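Local coordinates for protein endoglucanase, family GH5 (Zobellia galactanivorans, PDB 6GL2) that hydrolyses hemicellulose, probably by cutting within beta-glucan chains such as mixed-linked glucan, at residues E148-P153 against Q175-S180; K195-T200 against N221-V226; K129-I134 against D182-T187; T61-V66 against N105-E110. All coordinates share one frame; numbering follows the deposited sequence. Where two conformers were deposited one is given.

Interaction 1: residues E148-P153 against Q175-S180; sequences ETLNEP and QYHQVS
His177 reaches out from helix 167-186 and settles among Thr149, Leu150 and Pro153, in the loop that follows strand 145-148. The grip is tight at its ND1, which shares a hydrogen bond of 2.7 Å with Thr149 OG1, a hydroxyl lying close to the plane of the imidazole. With chi1 at 42°, OG1 sits between the backbone N and the carbonyl carbon, and this turns it to the ring while CG2 is left to press on Ser180 CB at 3.5 Å. Leu150 CD1 covers one face in a CH-pi contact, 3.9 Å from the centroid of the His177 ring, and also meets Tyr176 CB at 3.8 Å. The loop is a beta-to-alpha connection of the TIM barrel, packed here against the helix it leads into, and it carries the Asn-Glu-Pro signature of glycoside hydrolase family 5 in Asn151, Glu152 and Pro153. Since NE2 of the imidazole bonds Ser199 OG, in the conformer given, an alanine in place of His177 would probably leave both hydroxyls without this mate and open a gap under Leu150. Packing is slacker at Pro153, whose CG comes no nearer than 4.3 Å to His177 NE2. On the far side of the helix, Gln175 and Val179 are partly exposed to solvent.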
loop_
_atom_site.group_PDB
_atom_site.type_symbol
_atom_site.label_atom_id
_atom_site.label_comp_id
_atom_site.label_asym_id
_atom_site.label_seq_id
_atom_site.Cartn_x
_atom_site.Cartn_y
_atom_site.Cartn_z
ATOM N N GLU A 148 3.619 5.399 4.072
ATOM C CA GLU A 148 4.169 4.513 3.006
ATOM C C GLU A 148 4.765 5.395 1.960
ATOM O O GLU A 148 4.095 6.217 1.332
ATOM C CB GLU A 148 3.091 3.624 2.463
ATOM C CG GLU A 148 3.457 2.841 1.206
ATOM C CD GLU A 148 2.364 2.085 0.608
ATOM O OE1 GLU A 148 1.528 1.484 1.300
ATOM O OE2 GLU A 148 2.225 2.172 -0.651
ATOM N N THR A 149 6.085 5.384 1.793
ATOM C CA THR A 149 6.782 6.479 1.082
ATOM C C THR A 149 6.459 6.536 -0.409
ATOM O O THR A 149 6.229 7.576 -0.985
ATOM C CB THR A 149 8.279 6.414 1.278
ATOM O OG1 THR A 149 8.693 5.049 1.165
ATOM C CG2 THR A 149 8.664 6.950 2.681
ATOM N N LEU A 150 6.318 5.344 -1.067
ATOM C CA LEU A 150 6.004 5.269 -2.491
ATOM C C LEU A 150 5.230 4.014 -2.797
ATOM O O LEU A 150 5.632 2.964 -2.294
ATOM C CB LEU A 150 7.297 5.208 -3.342
ATOM C CG LEU A 150 8.278 6.352 -3.261
ATOM C CD1 LEU A 150 9.618 5.975 -3.852
ATOM C CD2 LEU A 150 7.715 7.568 -3.876
ATOM N N ASN A 151 4.333 3.981 -3.713
ATOM C CA ASN A 151 3.438 2.865 -3.929
ATOM C C ASN A 151 4.134 1.748 -4.690
ATOM O O ASN A 151 4.525 0.707 -4.149
ATOM C CB ASN A 151 2.199 3.405 -4.628
ATOM C CG ASN A 151 1.274 2.306 -5.097
ATOM O OD1 ASN A 151 1.092 1.326 -4.365
ATOM N ND2 ASN A 151 0.812 2.402 -6.310
ATOM N N GLU A 152 4.282 1.937 -5.984
ATOM C CA GLU A 152 4.856 0.953 -6.958
ATOM C C GLU A 152 5.891 1.684 -7.794
ATOM O O GLU A 152 5.705 1.789 -9.018
ATOM C CB GLU A 152 3.823 0.254 -7.755
ATOM C CG GLU A 152 2.866 -0.601 -6.956
ATOM C CD GLU A 152 1.928 -1.376 -7.715
ATOM O OE1 GLU A 152 1.698 -1.043 -8.948
ATOM O OE2 GLU A 152 1.303 -2.344 -7.160
ATOM N N PRO A 153 6.902 2.284 -7.181
ATOM C CA PRO A 153 7.823 3.181 -7.935
ATOM C C PRO A 153 8.585 2.363 -9.018
ATOM O O PRO A 153 9.108 1.335 -8.752
ATOM C CB PRO A 153 8.750 3.695 -6.863
ATOM C CG PRO A 153 8.768 2.605 -5.826
ATOM C CD PRO A 153 7.341 2.124 -5.782
ATOM N N GLN A 175 17.222 5.365 -3.835
ATOM C CA GLN A 175 17.532 6.748 -3.482
ATOM C C GLN A 175 16.281 7.561 -3.127
ATOM O O GLN A 175 16.359 8.451 -2.264
ATOM C CB GLN A 175 18.247 7.433 -4.624
ATOM C CG GLN A 175 19.667 6.889 -4.849
ATOM C CD GLN A 175 20.360 7.571 -5.938
ATOM O OE1 GLN A 175 20.177 8.720 -6.217
ATOM N NE2 GLN A 175 21.175 6.794 -6.670
ATOM N N TYR A 176 15.184 7.260 -3.829
ATOM C CA TYR A 176 13.965 8.006 -3.546
ATOM C C TYR A 176 13.386 7.628 -2.185
ATOM O O TYR A 176 12.919 8.503 -1.441
ATOM C CB TYR A 176 12.975 7.666 -4.604
ATOM C CG TYR A 176 13.334 8.149 -6.004
ATOM C CD1 TYR A 176 14.432 8.948 -6.200
ATOM C CD2 TYR A 176 12.688 7.720 -7.120
ATOM C CE1 TYR A 176 14.789 9.338 -7.493
ATOM C CE2 TYR A 176 12.992 8.088 -8.410
ATOM C CZ TYR A 176 14.119 8.886 -8.587
ATOM O OH TYR A 176 14.473 9.294 -9.911
ATOM N N HIS A 177 13.509 6.375 -1.791
ATOM C CA HIS A 177 13.141 5.991 -0.434
ATOM C C HIS A 177 14.031 6.662 0.579
ATOM O O HIS A 177 13.594 7.026 1.696
ATOM C CB HIS A 177 13.143 4.488 -0.248
ATOM C CG HIS A 177 11.932 3.808 -0.867
ATOM N ND1 HIS A 177 10.616 4.199 -0.552
ATOM C CD2 HIS A 177 11.836 2.798 -1.777
ATOM C CE1 HIS A 177 9.806 3.363 -1.138
ATOM N NE2 HIS A 177 10.518 2.525 -1.934
ATOM N N GLN A 178 15.316 6.760 0.262
ATOM C CA GLN A 178 16.275 7.430 1.185
ATOM C C GLN A 178 15.858 8.878 1.419
ATOM O O GLN A 178 15.788 9.255 2.614
ATOM C CB GLN A 178 17.702 7.324 0.615
ATOM C CG GLN A 178 18.767 7.993 1.495
ATOM C CD GLN A 178 19.185 7.254 2.694
ATOM O OE1 GLN A 178 19.312 7.877 3.802
ATOM N NE2 GLN A 178 19.401 5.980 2.573
ATOM N N VAL A 179 15.575 9.595 0.368
ATOM C CA VAL A 179 15.131 10.999 0.470
ATOM C C VAL A 179 13.874 11.057 1.333
ATOM O O VAL A 179 13.691 11.981 2.140
ATOM C CB VAL A 179 14.835 11.603 -0.909
ATOM C CG1 VAL A 179 14.042 12.883 -0.775
ATOM C CG2 VAL A 179 16.136 11.822 -1.648
ATOM N N SER A 180 12.913 10.169 1.093
ATOM C CA SER A 180 11.590 10.209 1.705
ATOM C C SER A 180 11.658 9.867 3.164
ATOM O O SER A 180 11.073 10.561 4.037
ATOM C CB SER A 180 10.673 9.303 0.993
ATOM O OG SER A 180 10.491 9.602 -0.372
#

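Interaction 2: residues K195-T200 against N221-V226; sequences KIMVST and NVIVSV
Lys195 and Asn221 meet at the start of two parallel neighbours, strands 196-199 and 222-227, whose short axes diverge by 43°. Lys195 NZ donates to Asn221 OD1 at 2.7 Å, arriving from above the amide plane, and also binds the carbonyl of Ile12. The lysine chain bends at chi2, and against its root nestles the tip of Ile223, with CD1 3.8 Å from Lys195 CB. A methionine in place of Lys195 would probably strip Asn221 OD1 and the Ile12 carbonyl of their shared ammonium donor. Beyond this, the side chains alternate between two faces. On the inner face, Met197 CG rests against the branch of Ile223, 4.0 Å from its CG2; its chain then turns at chi3 (55°) and lays CE over Ser225. The small Ser199 and Ser225 follow, CB to CB at 4.1 Å. On the outer face, turned to helix 167-186, one methyl of Val198 fills the fork of Val222: Val198 CG2 lies 3.6 Å from Val222 CG1. Backbone bonds run through the middle; Val198 N donates to Ile223 O at 2.9 Å, and Val198 O receives Ser225 N at 3.1 Å. Strand, helix 207-212 and strand form one beta-alpha-beta crossover of the closed, eight-stranded TIM barrel.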
loop_
_atom_site.group_PDB
_atom_site.type_symbol
_atom_site.label_atom_id
_atom_site.label_comp_id
_atom_site.label_asym_id
_atom_site.label_seq_id
_atom_site.Cartn_x
_atom_site.Cartn_y
_atom_site.Cartn_z
ATOM N N LYS A 195 6.073 4.299 12.215
ATOM C CA LYS A 195 6.328 3.194 11.248
ATOM C C LYS A 195 6.201 3.705 9.822
ATOM O O LYS A 195 5.304 4.504 9.507
ATOM C CB LYS A 195 5.371 2.045 11.477
ATOM C CG LYS A 195 5.592 1.341 12.830
ATOM C CD LYS A 195 6.950 0.692 13.076
ATOM C CE LYS A 195 6.903 0.069 14.500
ATOM N NZ LYS A 195 7.393 0.964 15.547
ATOM N N ILE A 196 7.188 3.358 8.978
ATOM C CA ILE A 196 7.239 3.736 7.562
ATOM C C ILE A 196 7.311 2.483 6.732
ATOM O O ILE A 196 8.193 1.633 6.975
ATOM C CB ILE A 196 8.413 4.675 7.270
ATOM C CG1 ILE A 196 8.386 5.928 8.082
ATOM C CG2 ILE A 196 8.370 4.986 5.771
ATOM C CD1 ILE A 196 9.609 6.766 7.918
ATOM N N MET A 197 6.437 2.260 5.779
ATOM C CA MET A 197 6.462 1.212 4.833
ATOM C C MET A 197 7.223 1.604 3.598
ATOM O O MET A 197 6.887 2.613 2.921
ATOM C CB MET A 197 4.997 0.824 4.484
ATOM C CG MET A 197 4.301 -0.005 5.540
ATOM S SD MET A 197 2.488 -0.100 5.257
ATOM C CE MET A 197 2.479 -0.705 3.582
ATOM N N VAL A 198 8.250 0.843 3.301
ATOM C CA VAL A 198 9.162 1.078 2.201
ATOM C C VAL A 198 9.100 -0.061 1.225
ATOM O O VAL A 198 9.446 -1.184 1.581
ATOM C CB VAL A 198 10.598 1.348 2.721
ATOM C CG1 VAL A 198 11.665 1.421 1.641
ATOM C CG2 VAL A 198 10.675 2.581 3.629
ATOM N N SER A 199 8.742 0.226 -0.000
ATOM C CA SER A 199 8.551 -0.773 -1.041
ATOM C C SER A 199 9.834 -1.143 -1.777
ATOM O O SER A 199 10.778 -0.399 -1.882
ATOM C CB SER A 199 7.580 -0.267 -2.112
ATOM O OG SER A 199 8.157 0.838 -2.782
ATOM N N THR A 200 9.812 -2.364 -2.327
ATOM C CA THR A 200 10.747 -2.738 -3.384
ATOM C C THR A 200 10.361 -1.976 -4.638
ATOM O O THR A 200 9.345 -1.297 -4.759
ATOM C CB THR A 200 10.618 -4.229 -3.641
ATOM O OG1 THR A 200 9.230 -4.514 -3.856
ATOM C CG2 THR A 200 11.115 -5.100 -2.457
ATOM N N ASN A 221 12.420 1.264 12.346
ATOM C CA ASN A 221 10.960 1.432 12.238
ATOM C C ASN A 221 10.468 1.426 10.813
ATOM O O ASN A 221 9.292 1.823 10.593
ATOM C CB ASN A 221 10.549 2.655 13.035
ATOM C CG ASN A 221 10.628 2.383 14.534
ATOM O OD1 ASN A 221 10.040 1.435 15.031
ATOM N ND2 ASN A 221 11.336 3.250 15.223
ATOM N N VAL A 222 11.210 0.850 9.915
ATOM C CA VAL A 222 10.797 0.595 8.558
ATOM C C VAL A 222 10.277 -0.769 8.402
ATOM O O VAL A 222 10.878 -1.782 8.887
ATOM C CB VAL A 222 11.907 0.870 7.559
ATOM C CG1 VAL A 222 11.528 0.251 6.172
ATOM C CG2 VAL A 222 12.068 2.412 7.421
ATOM N N ILE A 223 9.078 -0.930 7.841
ATOM C CA ILE A 223 8.380 -2.142 7.408
ATOM C C ILE A 223 8.478 -2.303 5.902
ATOM O O ILE A 223 8.423 -1.314 5.171
ATOM C CB ILE A 223 6.885 -2.054 7.844
ATOM C CG1 ILE A 223 6.725 -1.873 9.351
ATOM C CG2 ILE A 223 6.015 -3.138 7.286
ATOM C CD1 ILE A 223 5.312 -1.382 9.759
ATOM N N VAL A 224 8.640 -3.551 5.415
ATOM C CA VAL A 224 8.706 -3.766 3.995
ATOM C C VAL A 224 7.296 -3.802 3.438
ATOM O O VAL A 224 6.359 -4.332 3.972
ATOM C CB VAL A 224 9.354 -5.134 3.741
ATOM C CG1 VAL A 224 9.343 -5.500 2.261
ATOM C CG2 VAL A 224 10.794 -5.140 4.324
ATOM N N SER A 225 7.128 -3.134 2.294
ATOM C CA SER A 225 5.901 -3.147 1.470
ATOM C C SER A 225 6.116 -3.900 0.162
ATOM O O SER A 225 7.020 -3.529 -0.623
ATOM C CB SER A 225 5.472 -1.679 1.127
ATOM O OG SER A 225 4.359 -1.732 0.280
ATOM N N VAL A 226 5.324 -4.912 -0.106
ATOM C CA VAL A 226 5.271 -5.592 -1.392
ATOM C C VAL A 226 3.825 -5.779 -1.743
ATOM O O VAL A 226 2.933 -5.744 -0.856
ATOM C CB VAL A 226 6.027 -6.946 -1.428
ATOM C CG1 VAL A 226 7.531 -6.685 -1.319
ATOM C CG2 VAL A 226 5.512 -7.873 -0.363
#

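Interaction 3: residues K129-I134 against D182-T187; sequences KVWTQI and DAIRAT
Trp131 lays its indole alongside Ile184, the two side chains pointing the same way. Ile184 CD1 stands over the six-membered ring of Trp131, 4.0 Å from its centroid and 22° off the normal, while Ile184 CG1 touches Trp131 CE3 at 3.7 Å. Ile134 CD1, one turn further along the tryptophan's own helix, covers the opposite face, and the indole is thereby sandwiched between aliphatic groups. Its NE1 is bound to the carbonyl of Thr149, which helps to fix the ring's rotation. Helices 117-137 and 167-186 are neighbours in the outer layer of the TIM barrel, following the third and fourth strands in turn; their short axes approach to 8.2 Å at an angle of 37°. Ala183 permits this approach, its methyl lying 4.1 Å from Trp131 CB. Farther from the barrel the chemistry becomes polar. A water donates to Thr132 OG1 at 2.7 Å and to Ala183 O at 2.8 Å, bridging the helices, while that hydroxyl is bonded in turn to the carbonyl of Ser128. Thr187 closes the far end: its OG1 folds back onto the carbonyl of Ile184, and its CG2 slides past Thr132 CG2 at 4.1 Å.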
loop_
_atom_site.group_PDB
_atom_site.type_symbol
_atom_site.label_atom_id
_atom_site.label_comp_id
_atom_site.label_asym_id
_atom_site.label_seq_id
_atom_site.Cartn_x
_atom_site.Cartn_y
_atom_site.Cartn_z
ATOM N N LYS A 129 10.560 17.776 -0.501
ATOM C CA LYS A 129 9.644 18.881 -0.196
ATOM C C LYS A 129 8.235 18.296 0.077
ATOM O O LYS A 129 7.508 18.701 1.013
ATOM C CB LYS A 129 9.533 19.870 -1.319
ATOM C CG LYS A 129 10.707 20.828 -1.449
ATOM C CD LYS A 129 10.950 21.600 -0.193
ATOM C CE LYS A 129 12.135 22.552 -0.357
ATOM N NZ LYS A 129 12.525 23.221 0.918
ATOM N N VAL A 130 7.766 17.343 -0.749
ATOM C CA VAL A 130 6.423 16.787 -0.625
ATOM C C VAL A 130 6.353 15.989 0.653
ATOM O O VAL A 130 5.384 16.167 1.395
ATOM C CB VAL A 130 6.069 15.982 -1.886
ATOM C CG1 VAL A 130 4.767 15.155 -1.680
ATOM C CG2 VAL A 130 5.894 16.961 -3.058
ATOM N N TRP A 131 7.266 15.062 0.958
ATOM C CA TRP A 131 7.225 14.304 2.156
ATOM C C TRP A 131 7.339 15.177 3.391
ATOM O O TRP A 131 6.745 14.880 4.439
ATOM C CB TRP A 131 8.158 13.052 2.209
ATOM C CG TRP A 131 7.421 11.825 1.821
ATOM C CD1 TRP A 131 7.616 11.029 0.689
ATOM C CD2 TRP A 131 6.297 11.274 2.511
ATOM N NE1 TRP A 131 6.691 10.024 0.659
ATOM C CE2 TRP A 131 5.857 10.116 1.757
ATOM C CE3 TRP A 131 5.647 11.587 3.698
ATOM C CZ2 TRP A 131 4.743 9.400 2.114
ATOM C CZ3 TRP A 131 4.570 10.843 4.053
ATOM C CH2 TRP A 131 4.111 9.735 3.305
ATOM N N THR A 132 8.182 16.221 3.346
ATOM C CA THR A 132 8.217 17.105 4.485
ATOM C C THR A 132 6.822 17.672 4.824
ATOM O O THR A 132 6.460 17.714 5.977
ATOM C CB THR A 132 9.240 18.224 4.255
ATOM O OG1 THR A 132 10.551 17.635 4.175
ATOM C CG2 THR A 132 9.259 19.228 5.437
ATOM N N GLN A 133 6.125 18.093 3.794
ATOM C CA GLN A 133 4.821 18.634 3.968
ATOM C C GLN A 133 3.777 17.667 4.488
ATOM O O GLN A 133 2.969 17.995 5.358
ATOM C CB GLN A 133 4.327 19.336 2.751
ATOM C CG GLN A 133 5.138 20.543 2.362
ATOM C CD GLN A 133 4.673 21.003 0.996
ATOM O OE1 GLN A 133 3.602 21.632 0.907
ATOM N NE2 GLN A 133 5.453 20.751 -0.038
ATOM N N ILE A 134 3.747 16.451 3.939
ATOM C CA ILE A 134 2.799 15.450 4.397
ATOM C C ILE A 134 3.141 15.101 5.853
ATOM O O ILE A 134 2.257 15.064 6.678
ATOM C CB ILE A 134 2.854 14.171 3.515
ATOM C CG1 ILE A 134 2.512 14.527 2.037
ATOM C CG2 ILE A 134 1.850 13.153 4.095
ATOM C CD1 ILE A 134 2.846 13.341 1.109
ATOM N N ASP A 182 14.329 10.092 5.077
ATOM C CA ASP A 182 15.065 11.156 5.716
ATOM C C ASP A 182 14.163 12.370 5.938
ATOM O O ASP A 182 14.221 13.023 7.005
ATOM C CB ASP A 182 16.307 11.508 4.891
ATOM C CG ASP A 182 17.402 10.493 4.947
ATOM O OD1 ASP A 182 17.453 9.628 5.790
ATOM O OD2 ASP A 182 18.355 10.686 4.112
ATOM N N ALA A 183 13.371 12.747 4.951
ATOM C CA ALA A 183 12.515 13.886 5.108
ATOM C C ALA A 183 11.525 13.681 6.270
ATOM O O ALA A 183 11.247 14.583 7.069
ATOM C CB ALA A 183 11.715 14.176 3.804
ATOM N N ILE A 184 10.888 12.527 6.324
ATOM C CA ILE A 184 9.963 12.224 7.368
ATOM C C ILE A 184 10.657 12.342 8.734
ATOM O O ILE A 184 10.161 12.985 9.652
ATOM C CB ILE A 184 9.341 10.821 7.223
ATOM C CG1 ILE A 184 8.437 10.817 5.947
ATOM C CG2 ILE A 184 8.607 10.424 8.507
ATOM C CD1 ILE A 184 8.093 9.405 5.458
ATOM N N ARG A 185 11.810 11.657 8.887
ATOM C CA ARG A 185 12.425 11.643 10.184
ATOM C C ARG A 185 12.924 13.044 10.606
ATOM O O ARG A 185 12.905 13.348 11.810
ATOM C CB ARG A 185 13.628 10.675 10.176
ATOM C CG ARG A 185 13.251 9.217 9.898
ATOM C CD ARG A 185 12.419 8.680 11.040
ATOM N NE ARG A 185 12.149 7.208 10.862
ATOM C CZ ARG A 185 10.987 6.632 11.097
ATOM N NH1 ARG A 185 9.935 7.307 11.461
ATOM N NH2 ARG A 185 10.874 5.341 10.888
ATOM N N ALA A 186 13.329 13.851 9.641
ATOM C CA ALA A 186 13.895 15.169 9.982
ATOM C C ALA A 186 12.829 16.048 10.552
ATOM O O ALA A 186 13.153 17.002 11.254
ATOM C CB ALA A 186 14.464 15.829 8.733
ATOM N N THR A 187 11.548 15.803 10.323
ATOM C CA THR A 187 10.514 16.661 10.922
ATOM C C THR A 187 10.373 16.442 12.399
ATOM O O THR A 187 9.799 17.317 13.047
ATOM C CB THR A 187 9.150 16.421 10.229
ATOM O OG1 THR A 187 8.592 15.103 10.454
ATOM C CG2 THR A 187 9.240 16.753 8.727
HETATM O O HOH W 1 12.074 17.113 6.296
#

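Interaction 4: residues T61-V66 against N105-E110; sequences TLRLPV and NIHHDE
At the C-terminal mouth of the barrel strands, the rim where TIM-barrel enzymes hold their active sites, Pro65 and Val66 meet Asn105 and His107. Asn105 works as a double-ended connector. Its OD1 accepts the backbone N-H of Val66 at 2.9 Å in a nearly straight bond, and its ND2 donates to His107 ND1 at 3.0 Å, in the plane of the imidazole, which helps to fix that ring's rotation. The amide is brought there by chi1 of 77°, with CG between backbone N and carbonyl carbon; the residue's own buried N-H finds no partner. The second anchor is bent: His107 N donates to Val66 O at 2.8 Å with only 132° at the hydrogen, from above the carbonyl plane. Pro65 CB then sits over one face of the histidine, 3.7 Å from the centroid of the His107 ring. Arg63 extends its chain to bring the guanidinium under Asn105 ND2, which stands over its face with the amide plane turned 82° from it. Arg63 NH2 and Asn105 ND2 are 3.2 Å apart, two donors that do not bond each other but both turn to Glu148 OE2. Arg63 NH1 also forms a salt bridge to Glu275 and a hydrogen bond to Asn26. Such a buried network of charges and amides across strand ends is consistent with the active-site floor of a family 5 hydrolase.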
loop_
_atom_site.group_PDB
_atom_site.type_symbol
_atom_site.label_atom_id
_atom_site.label_comp_id
_atom_site.label_asym_id
_atom_site.label_seq_id
_atom_site.Cartn_x
_atom_site.Cartn_y
_atom_site.Cartn_z
ATOM N N THR A 61 -7.046 -2.411 9.532
ATOM C CA THR A 61 -6.170 -1.446 8.817
ATOM C C THR A 61 -6.888 -0.931 7.579
ATOM O O THR A 61 -7.488 -1.696 6.837
ATOM C CB THR A 61 -4.826 -2.007 8.403
ATOM O OG1 THR A 61 -4.112 -2.376 9.594
ATOM C CG2 THR A 61 -3.930 -1.086 7.608
ATOM N N LEU A 62 -6.952 0.402 7.428
ATOM C CA LEU A 62 -7.313 1.081 6.230
ATOM C C LEU A 62 -6.072 1.540 5.506
ATOM O O LEU A 62 -5.260 2.285 6.040
ATOM C CB LEU A 62 -8.174 2.306 6.501
ATOM C CG LEU A 62 -8.654 3.083 5.258
ATOM C CD1 LEU A 62 -9.654 2.298 4.477
ATOM C CD2 LEU A 62 -9.145 4.483 5.624
ATOM N N ARG A 63 -5.906 1.122 4.237
ATOM C CA ARG A 63 -4.879 1.733 3.408
ATOM C C ARG A 63 -5.605 2.841 2.551
ATOM O O ARG A 63 -6.658 2.581 1.971
ATOM C CB ARG A 63 -4.145 0.734 2.496
ATOM C CG ARG A 63 -3.059 1.361 1.617
ATOM C CD ARG A 63 -2.077 0.322 1.171
ATOM N NE ARG A 63 -1.025 0.786 0.252
ATOM C CZ ARG A 63 -1.114 0.730 -1.087
ATOM N NH1 ARG A 63 -2.178 0.361 -1.686
ATOM N NH2 ARG A 63 -0.026 0.985 -1.789
ATOM N N LEU A 64 -5.056 4.034 2.671
ATOM C CA LEU A 64 -5.597 5.272 2.117
ATOM C C LEU A 64 -4.606 5.763 1.077
ATOM O O LEU A 64 -3.750 6.634 1.314
ATOM C CB LEU A 64 -5.756 6.294 3.290
ATOM C CG LEU A 64 -6.256 7.671 2.915
ATOM C CD1 LEU A 64 -7.502 7.559 2.037
ATOM C CD2 LEU A 64 -6.499 8.459 4.237
ATOM N N PRO A 65 -4.724 5.179 -0.140
ATOM C CA PRO A 65 -3.768 5.624 -1.174
ATOM C C PRO A 65 -4.155 7.025 -1.696
ATOM O O PRO A 65 -5.307 7.371 -1.809
ATOM C CB PRO A 65 -4.017 4.545 -2.236
ATOM C CG PRO A 65 -5.409 4.080 -2.049
ATOM C CD PRO A 65 -5.604 4.150 -0.594
ATOM N N VAL A 66 -3.106 7.826 -1.867
ATOM C CA VAL A 66 -3.390 9.212 -2.271
ATOM C C VAL A 66 -2.442 9.530 -3.405
ATOM O O VAL A 66 -1.220 9.343 -3.355
ATOM C CB VAL A 66 -3.065 10.206 -1.113
ATOM C CG1 VAL A 66 -3.323 11.647 -1.541
ATOM C CG2 VAL A 66 -3.909 9.889 0.137
ATOM N N ASN A 105 -0.024 7.113 1.640
ATOM C CA ASN A 105 1.112 6.951 0.734
ATOM C C ASN A 105 1.157 8.050 -0.278
ATOM O O ASN A 105 0.412 9.013 -0.252
ATOM C CB ASN A 105 1.075 5.536 0.065
ATOM C CG ASN A 105 0.080 5.394 -1.034
ATOM O OD1 ASN A 105 -0.617 6.358 -1.368
ATOM N ND2 ASN A 105 0.057 4.227 -1.703
ATOM N N ILE A 106 2.147 7.936 -1.163
ATOM C CA ILE A 106 2.208 8.553 -2.468
ATOM C C ILE A 106 1.888 7.498 -3.501
ATOM O O ILE A 106 2.628 6.487 -3.563
ATOM C CB ILE A 106 3.583 9.238 -2.731
ATOM C CG1 ILE A 106 3.830 10.360 -1.784
ATOM C CG2 ILE A 106 3.646 9.663 -4.181
ATOM C CD1 ILE A 106 5.150 11.116 -1.979
ATOM N N HIS A 107 0.861 7.650 -4.282
ATOM C CA HIS A 107 0.313 6.563 -5.104
ATOM C C HIS A 107 0.602 6.715 -6.575
ATOM O O HIS A 107 1.799 6.506 -6.975
ATOM C CB HIS A 107 -1.211 6.350 -4.781
ATOM C CG HIS A 107 -1.687 4.988 -5.101
ATOM N ND1 HIS A 107 -1.416 3.926 -4.290
ATOM C CD2 HIS A 107 -2.395 4.522 -6.163
ATOM C CE1 HIS A 107 -2.009 2.850 -4.834
ATOM N NE2 HIS A 107 -2.529 3.187 -6.007
ATOM N N HIS A 108 -0.237 7.308 -7.408
ATOM C CA HIS A 108 -0.075 7.330 -8.897
ATOM C C HIS A 108 0.646 8.557 -9.262
ATOM O O HIS A 108 0.237 9.381 -10.115
ATOM C CB HIS A 108 -1.391 7.286 -9.675
ATOM C CG HIS A 108 -2.126 5.968 -9.609
ATOM N ND1 HIS A 108 -1.518 4.717 -9.698
ATOM C CD2 HIS A 108 -3.476 5.724 -9.417
ATOM C CE1 HIS A 108 -2.498 3.770 -9.650
ATOM N NE2 HIS A 108 -3.661 4.373 -9.469
ATOM N N ASP A 109 1.868 8.703 -8.784
ATOM C CA ASP A 109 2.688 9.931 -8.904
ATOM C C ASP A 109 3.944 9.660 -9.718
ATOM O O ASP A 109 4.947 10.396 -9.663
ATOM C CB ASP A 109 2.927 10.532 -7.515
ATOM C CG ASP A 109 1.712 11.310 -7.024
ATOM O OD1 ASP A 109 1.431 12.378 -7.659
ATOM O OD2 ASP A 109 1.119 10.881 -6.067
ATOM N N GLU A 110 3.933 8.572 -10.482
ATOM C CA GLU A 110 5.136 8.139 -11.243
ATOM C C GLU A 110 5.615 9.225 -12.230
ATOM O O GLU A 110 6.823 9.295 -12.458
ATOM C CB GLU A 110 4.790 6.878 -12.060
ATOM C CG GLU A 110 4.426 5.607 -11.341
ATOM C CD GLU A 110 3.033 5.604 -10.682
ATOM O OE1 GLU A 110 2.069 6.308 -11.119
ATOM O OE2 GLU A 110 2.953 4.820 -9.691
#

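Overall arrangement
The four contacts pass from the barrel's middle to its outer layer, and their chemistry changes on the way. Interaction 4, centred about 6 Å from the chain's centre, is a net of charged and amide groups; interaction 2 is sheet pairing with mostly aliphatic sides and a lysine-asparagine bond at its start. Interaction 1 joins a strand-end loop to helix 167-186, which interaction 3 uses too, at about 19 Å from the centre, where packing between helices admits a bridging water. All are largely buried, but Thr132 and Thr187 in interaction 3 are partly exposed. Direct links knit them: Arg63 joins Glu148 and Asn151, Ser199 in the given conformer joins His177, and Trp131 touches Thr149 and Ile106. Interactions 2 and 4 share the sheet without touching.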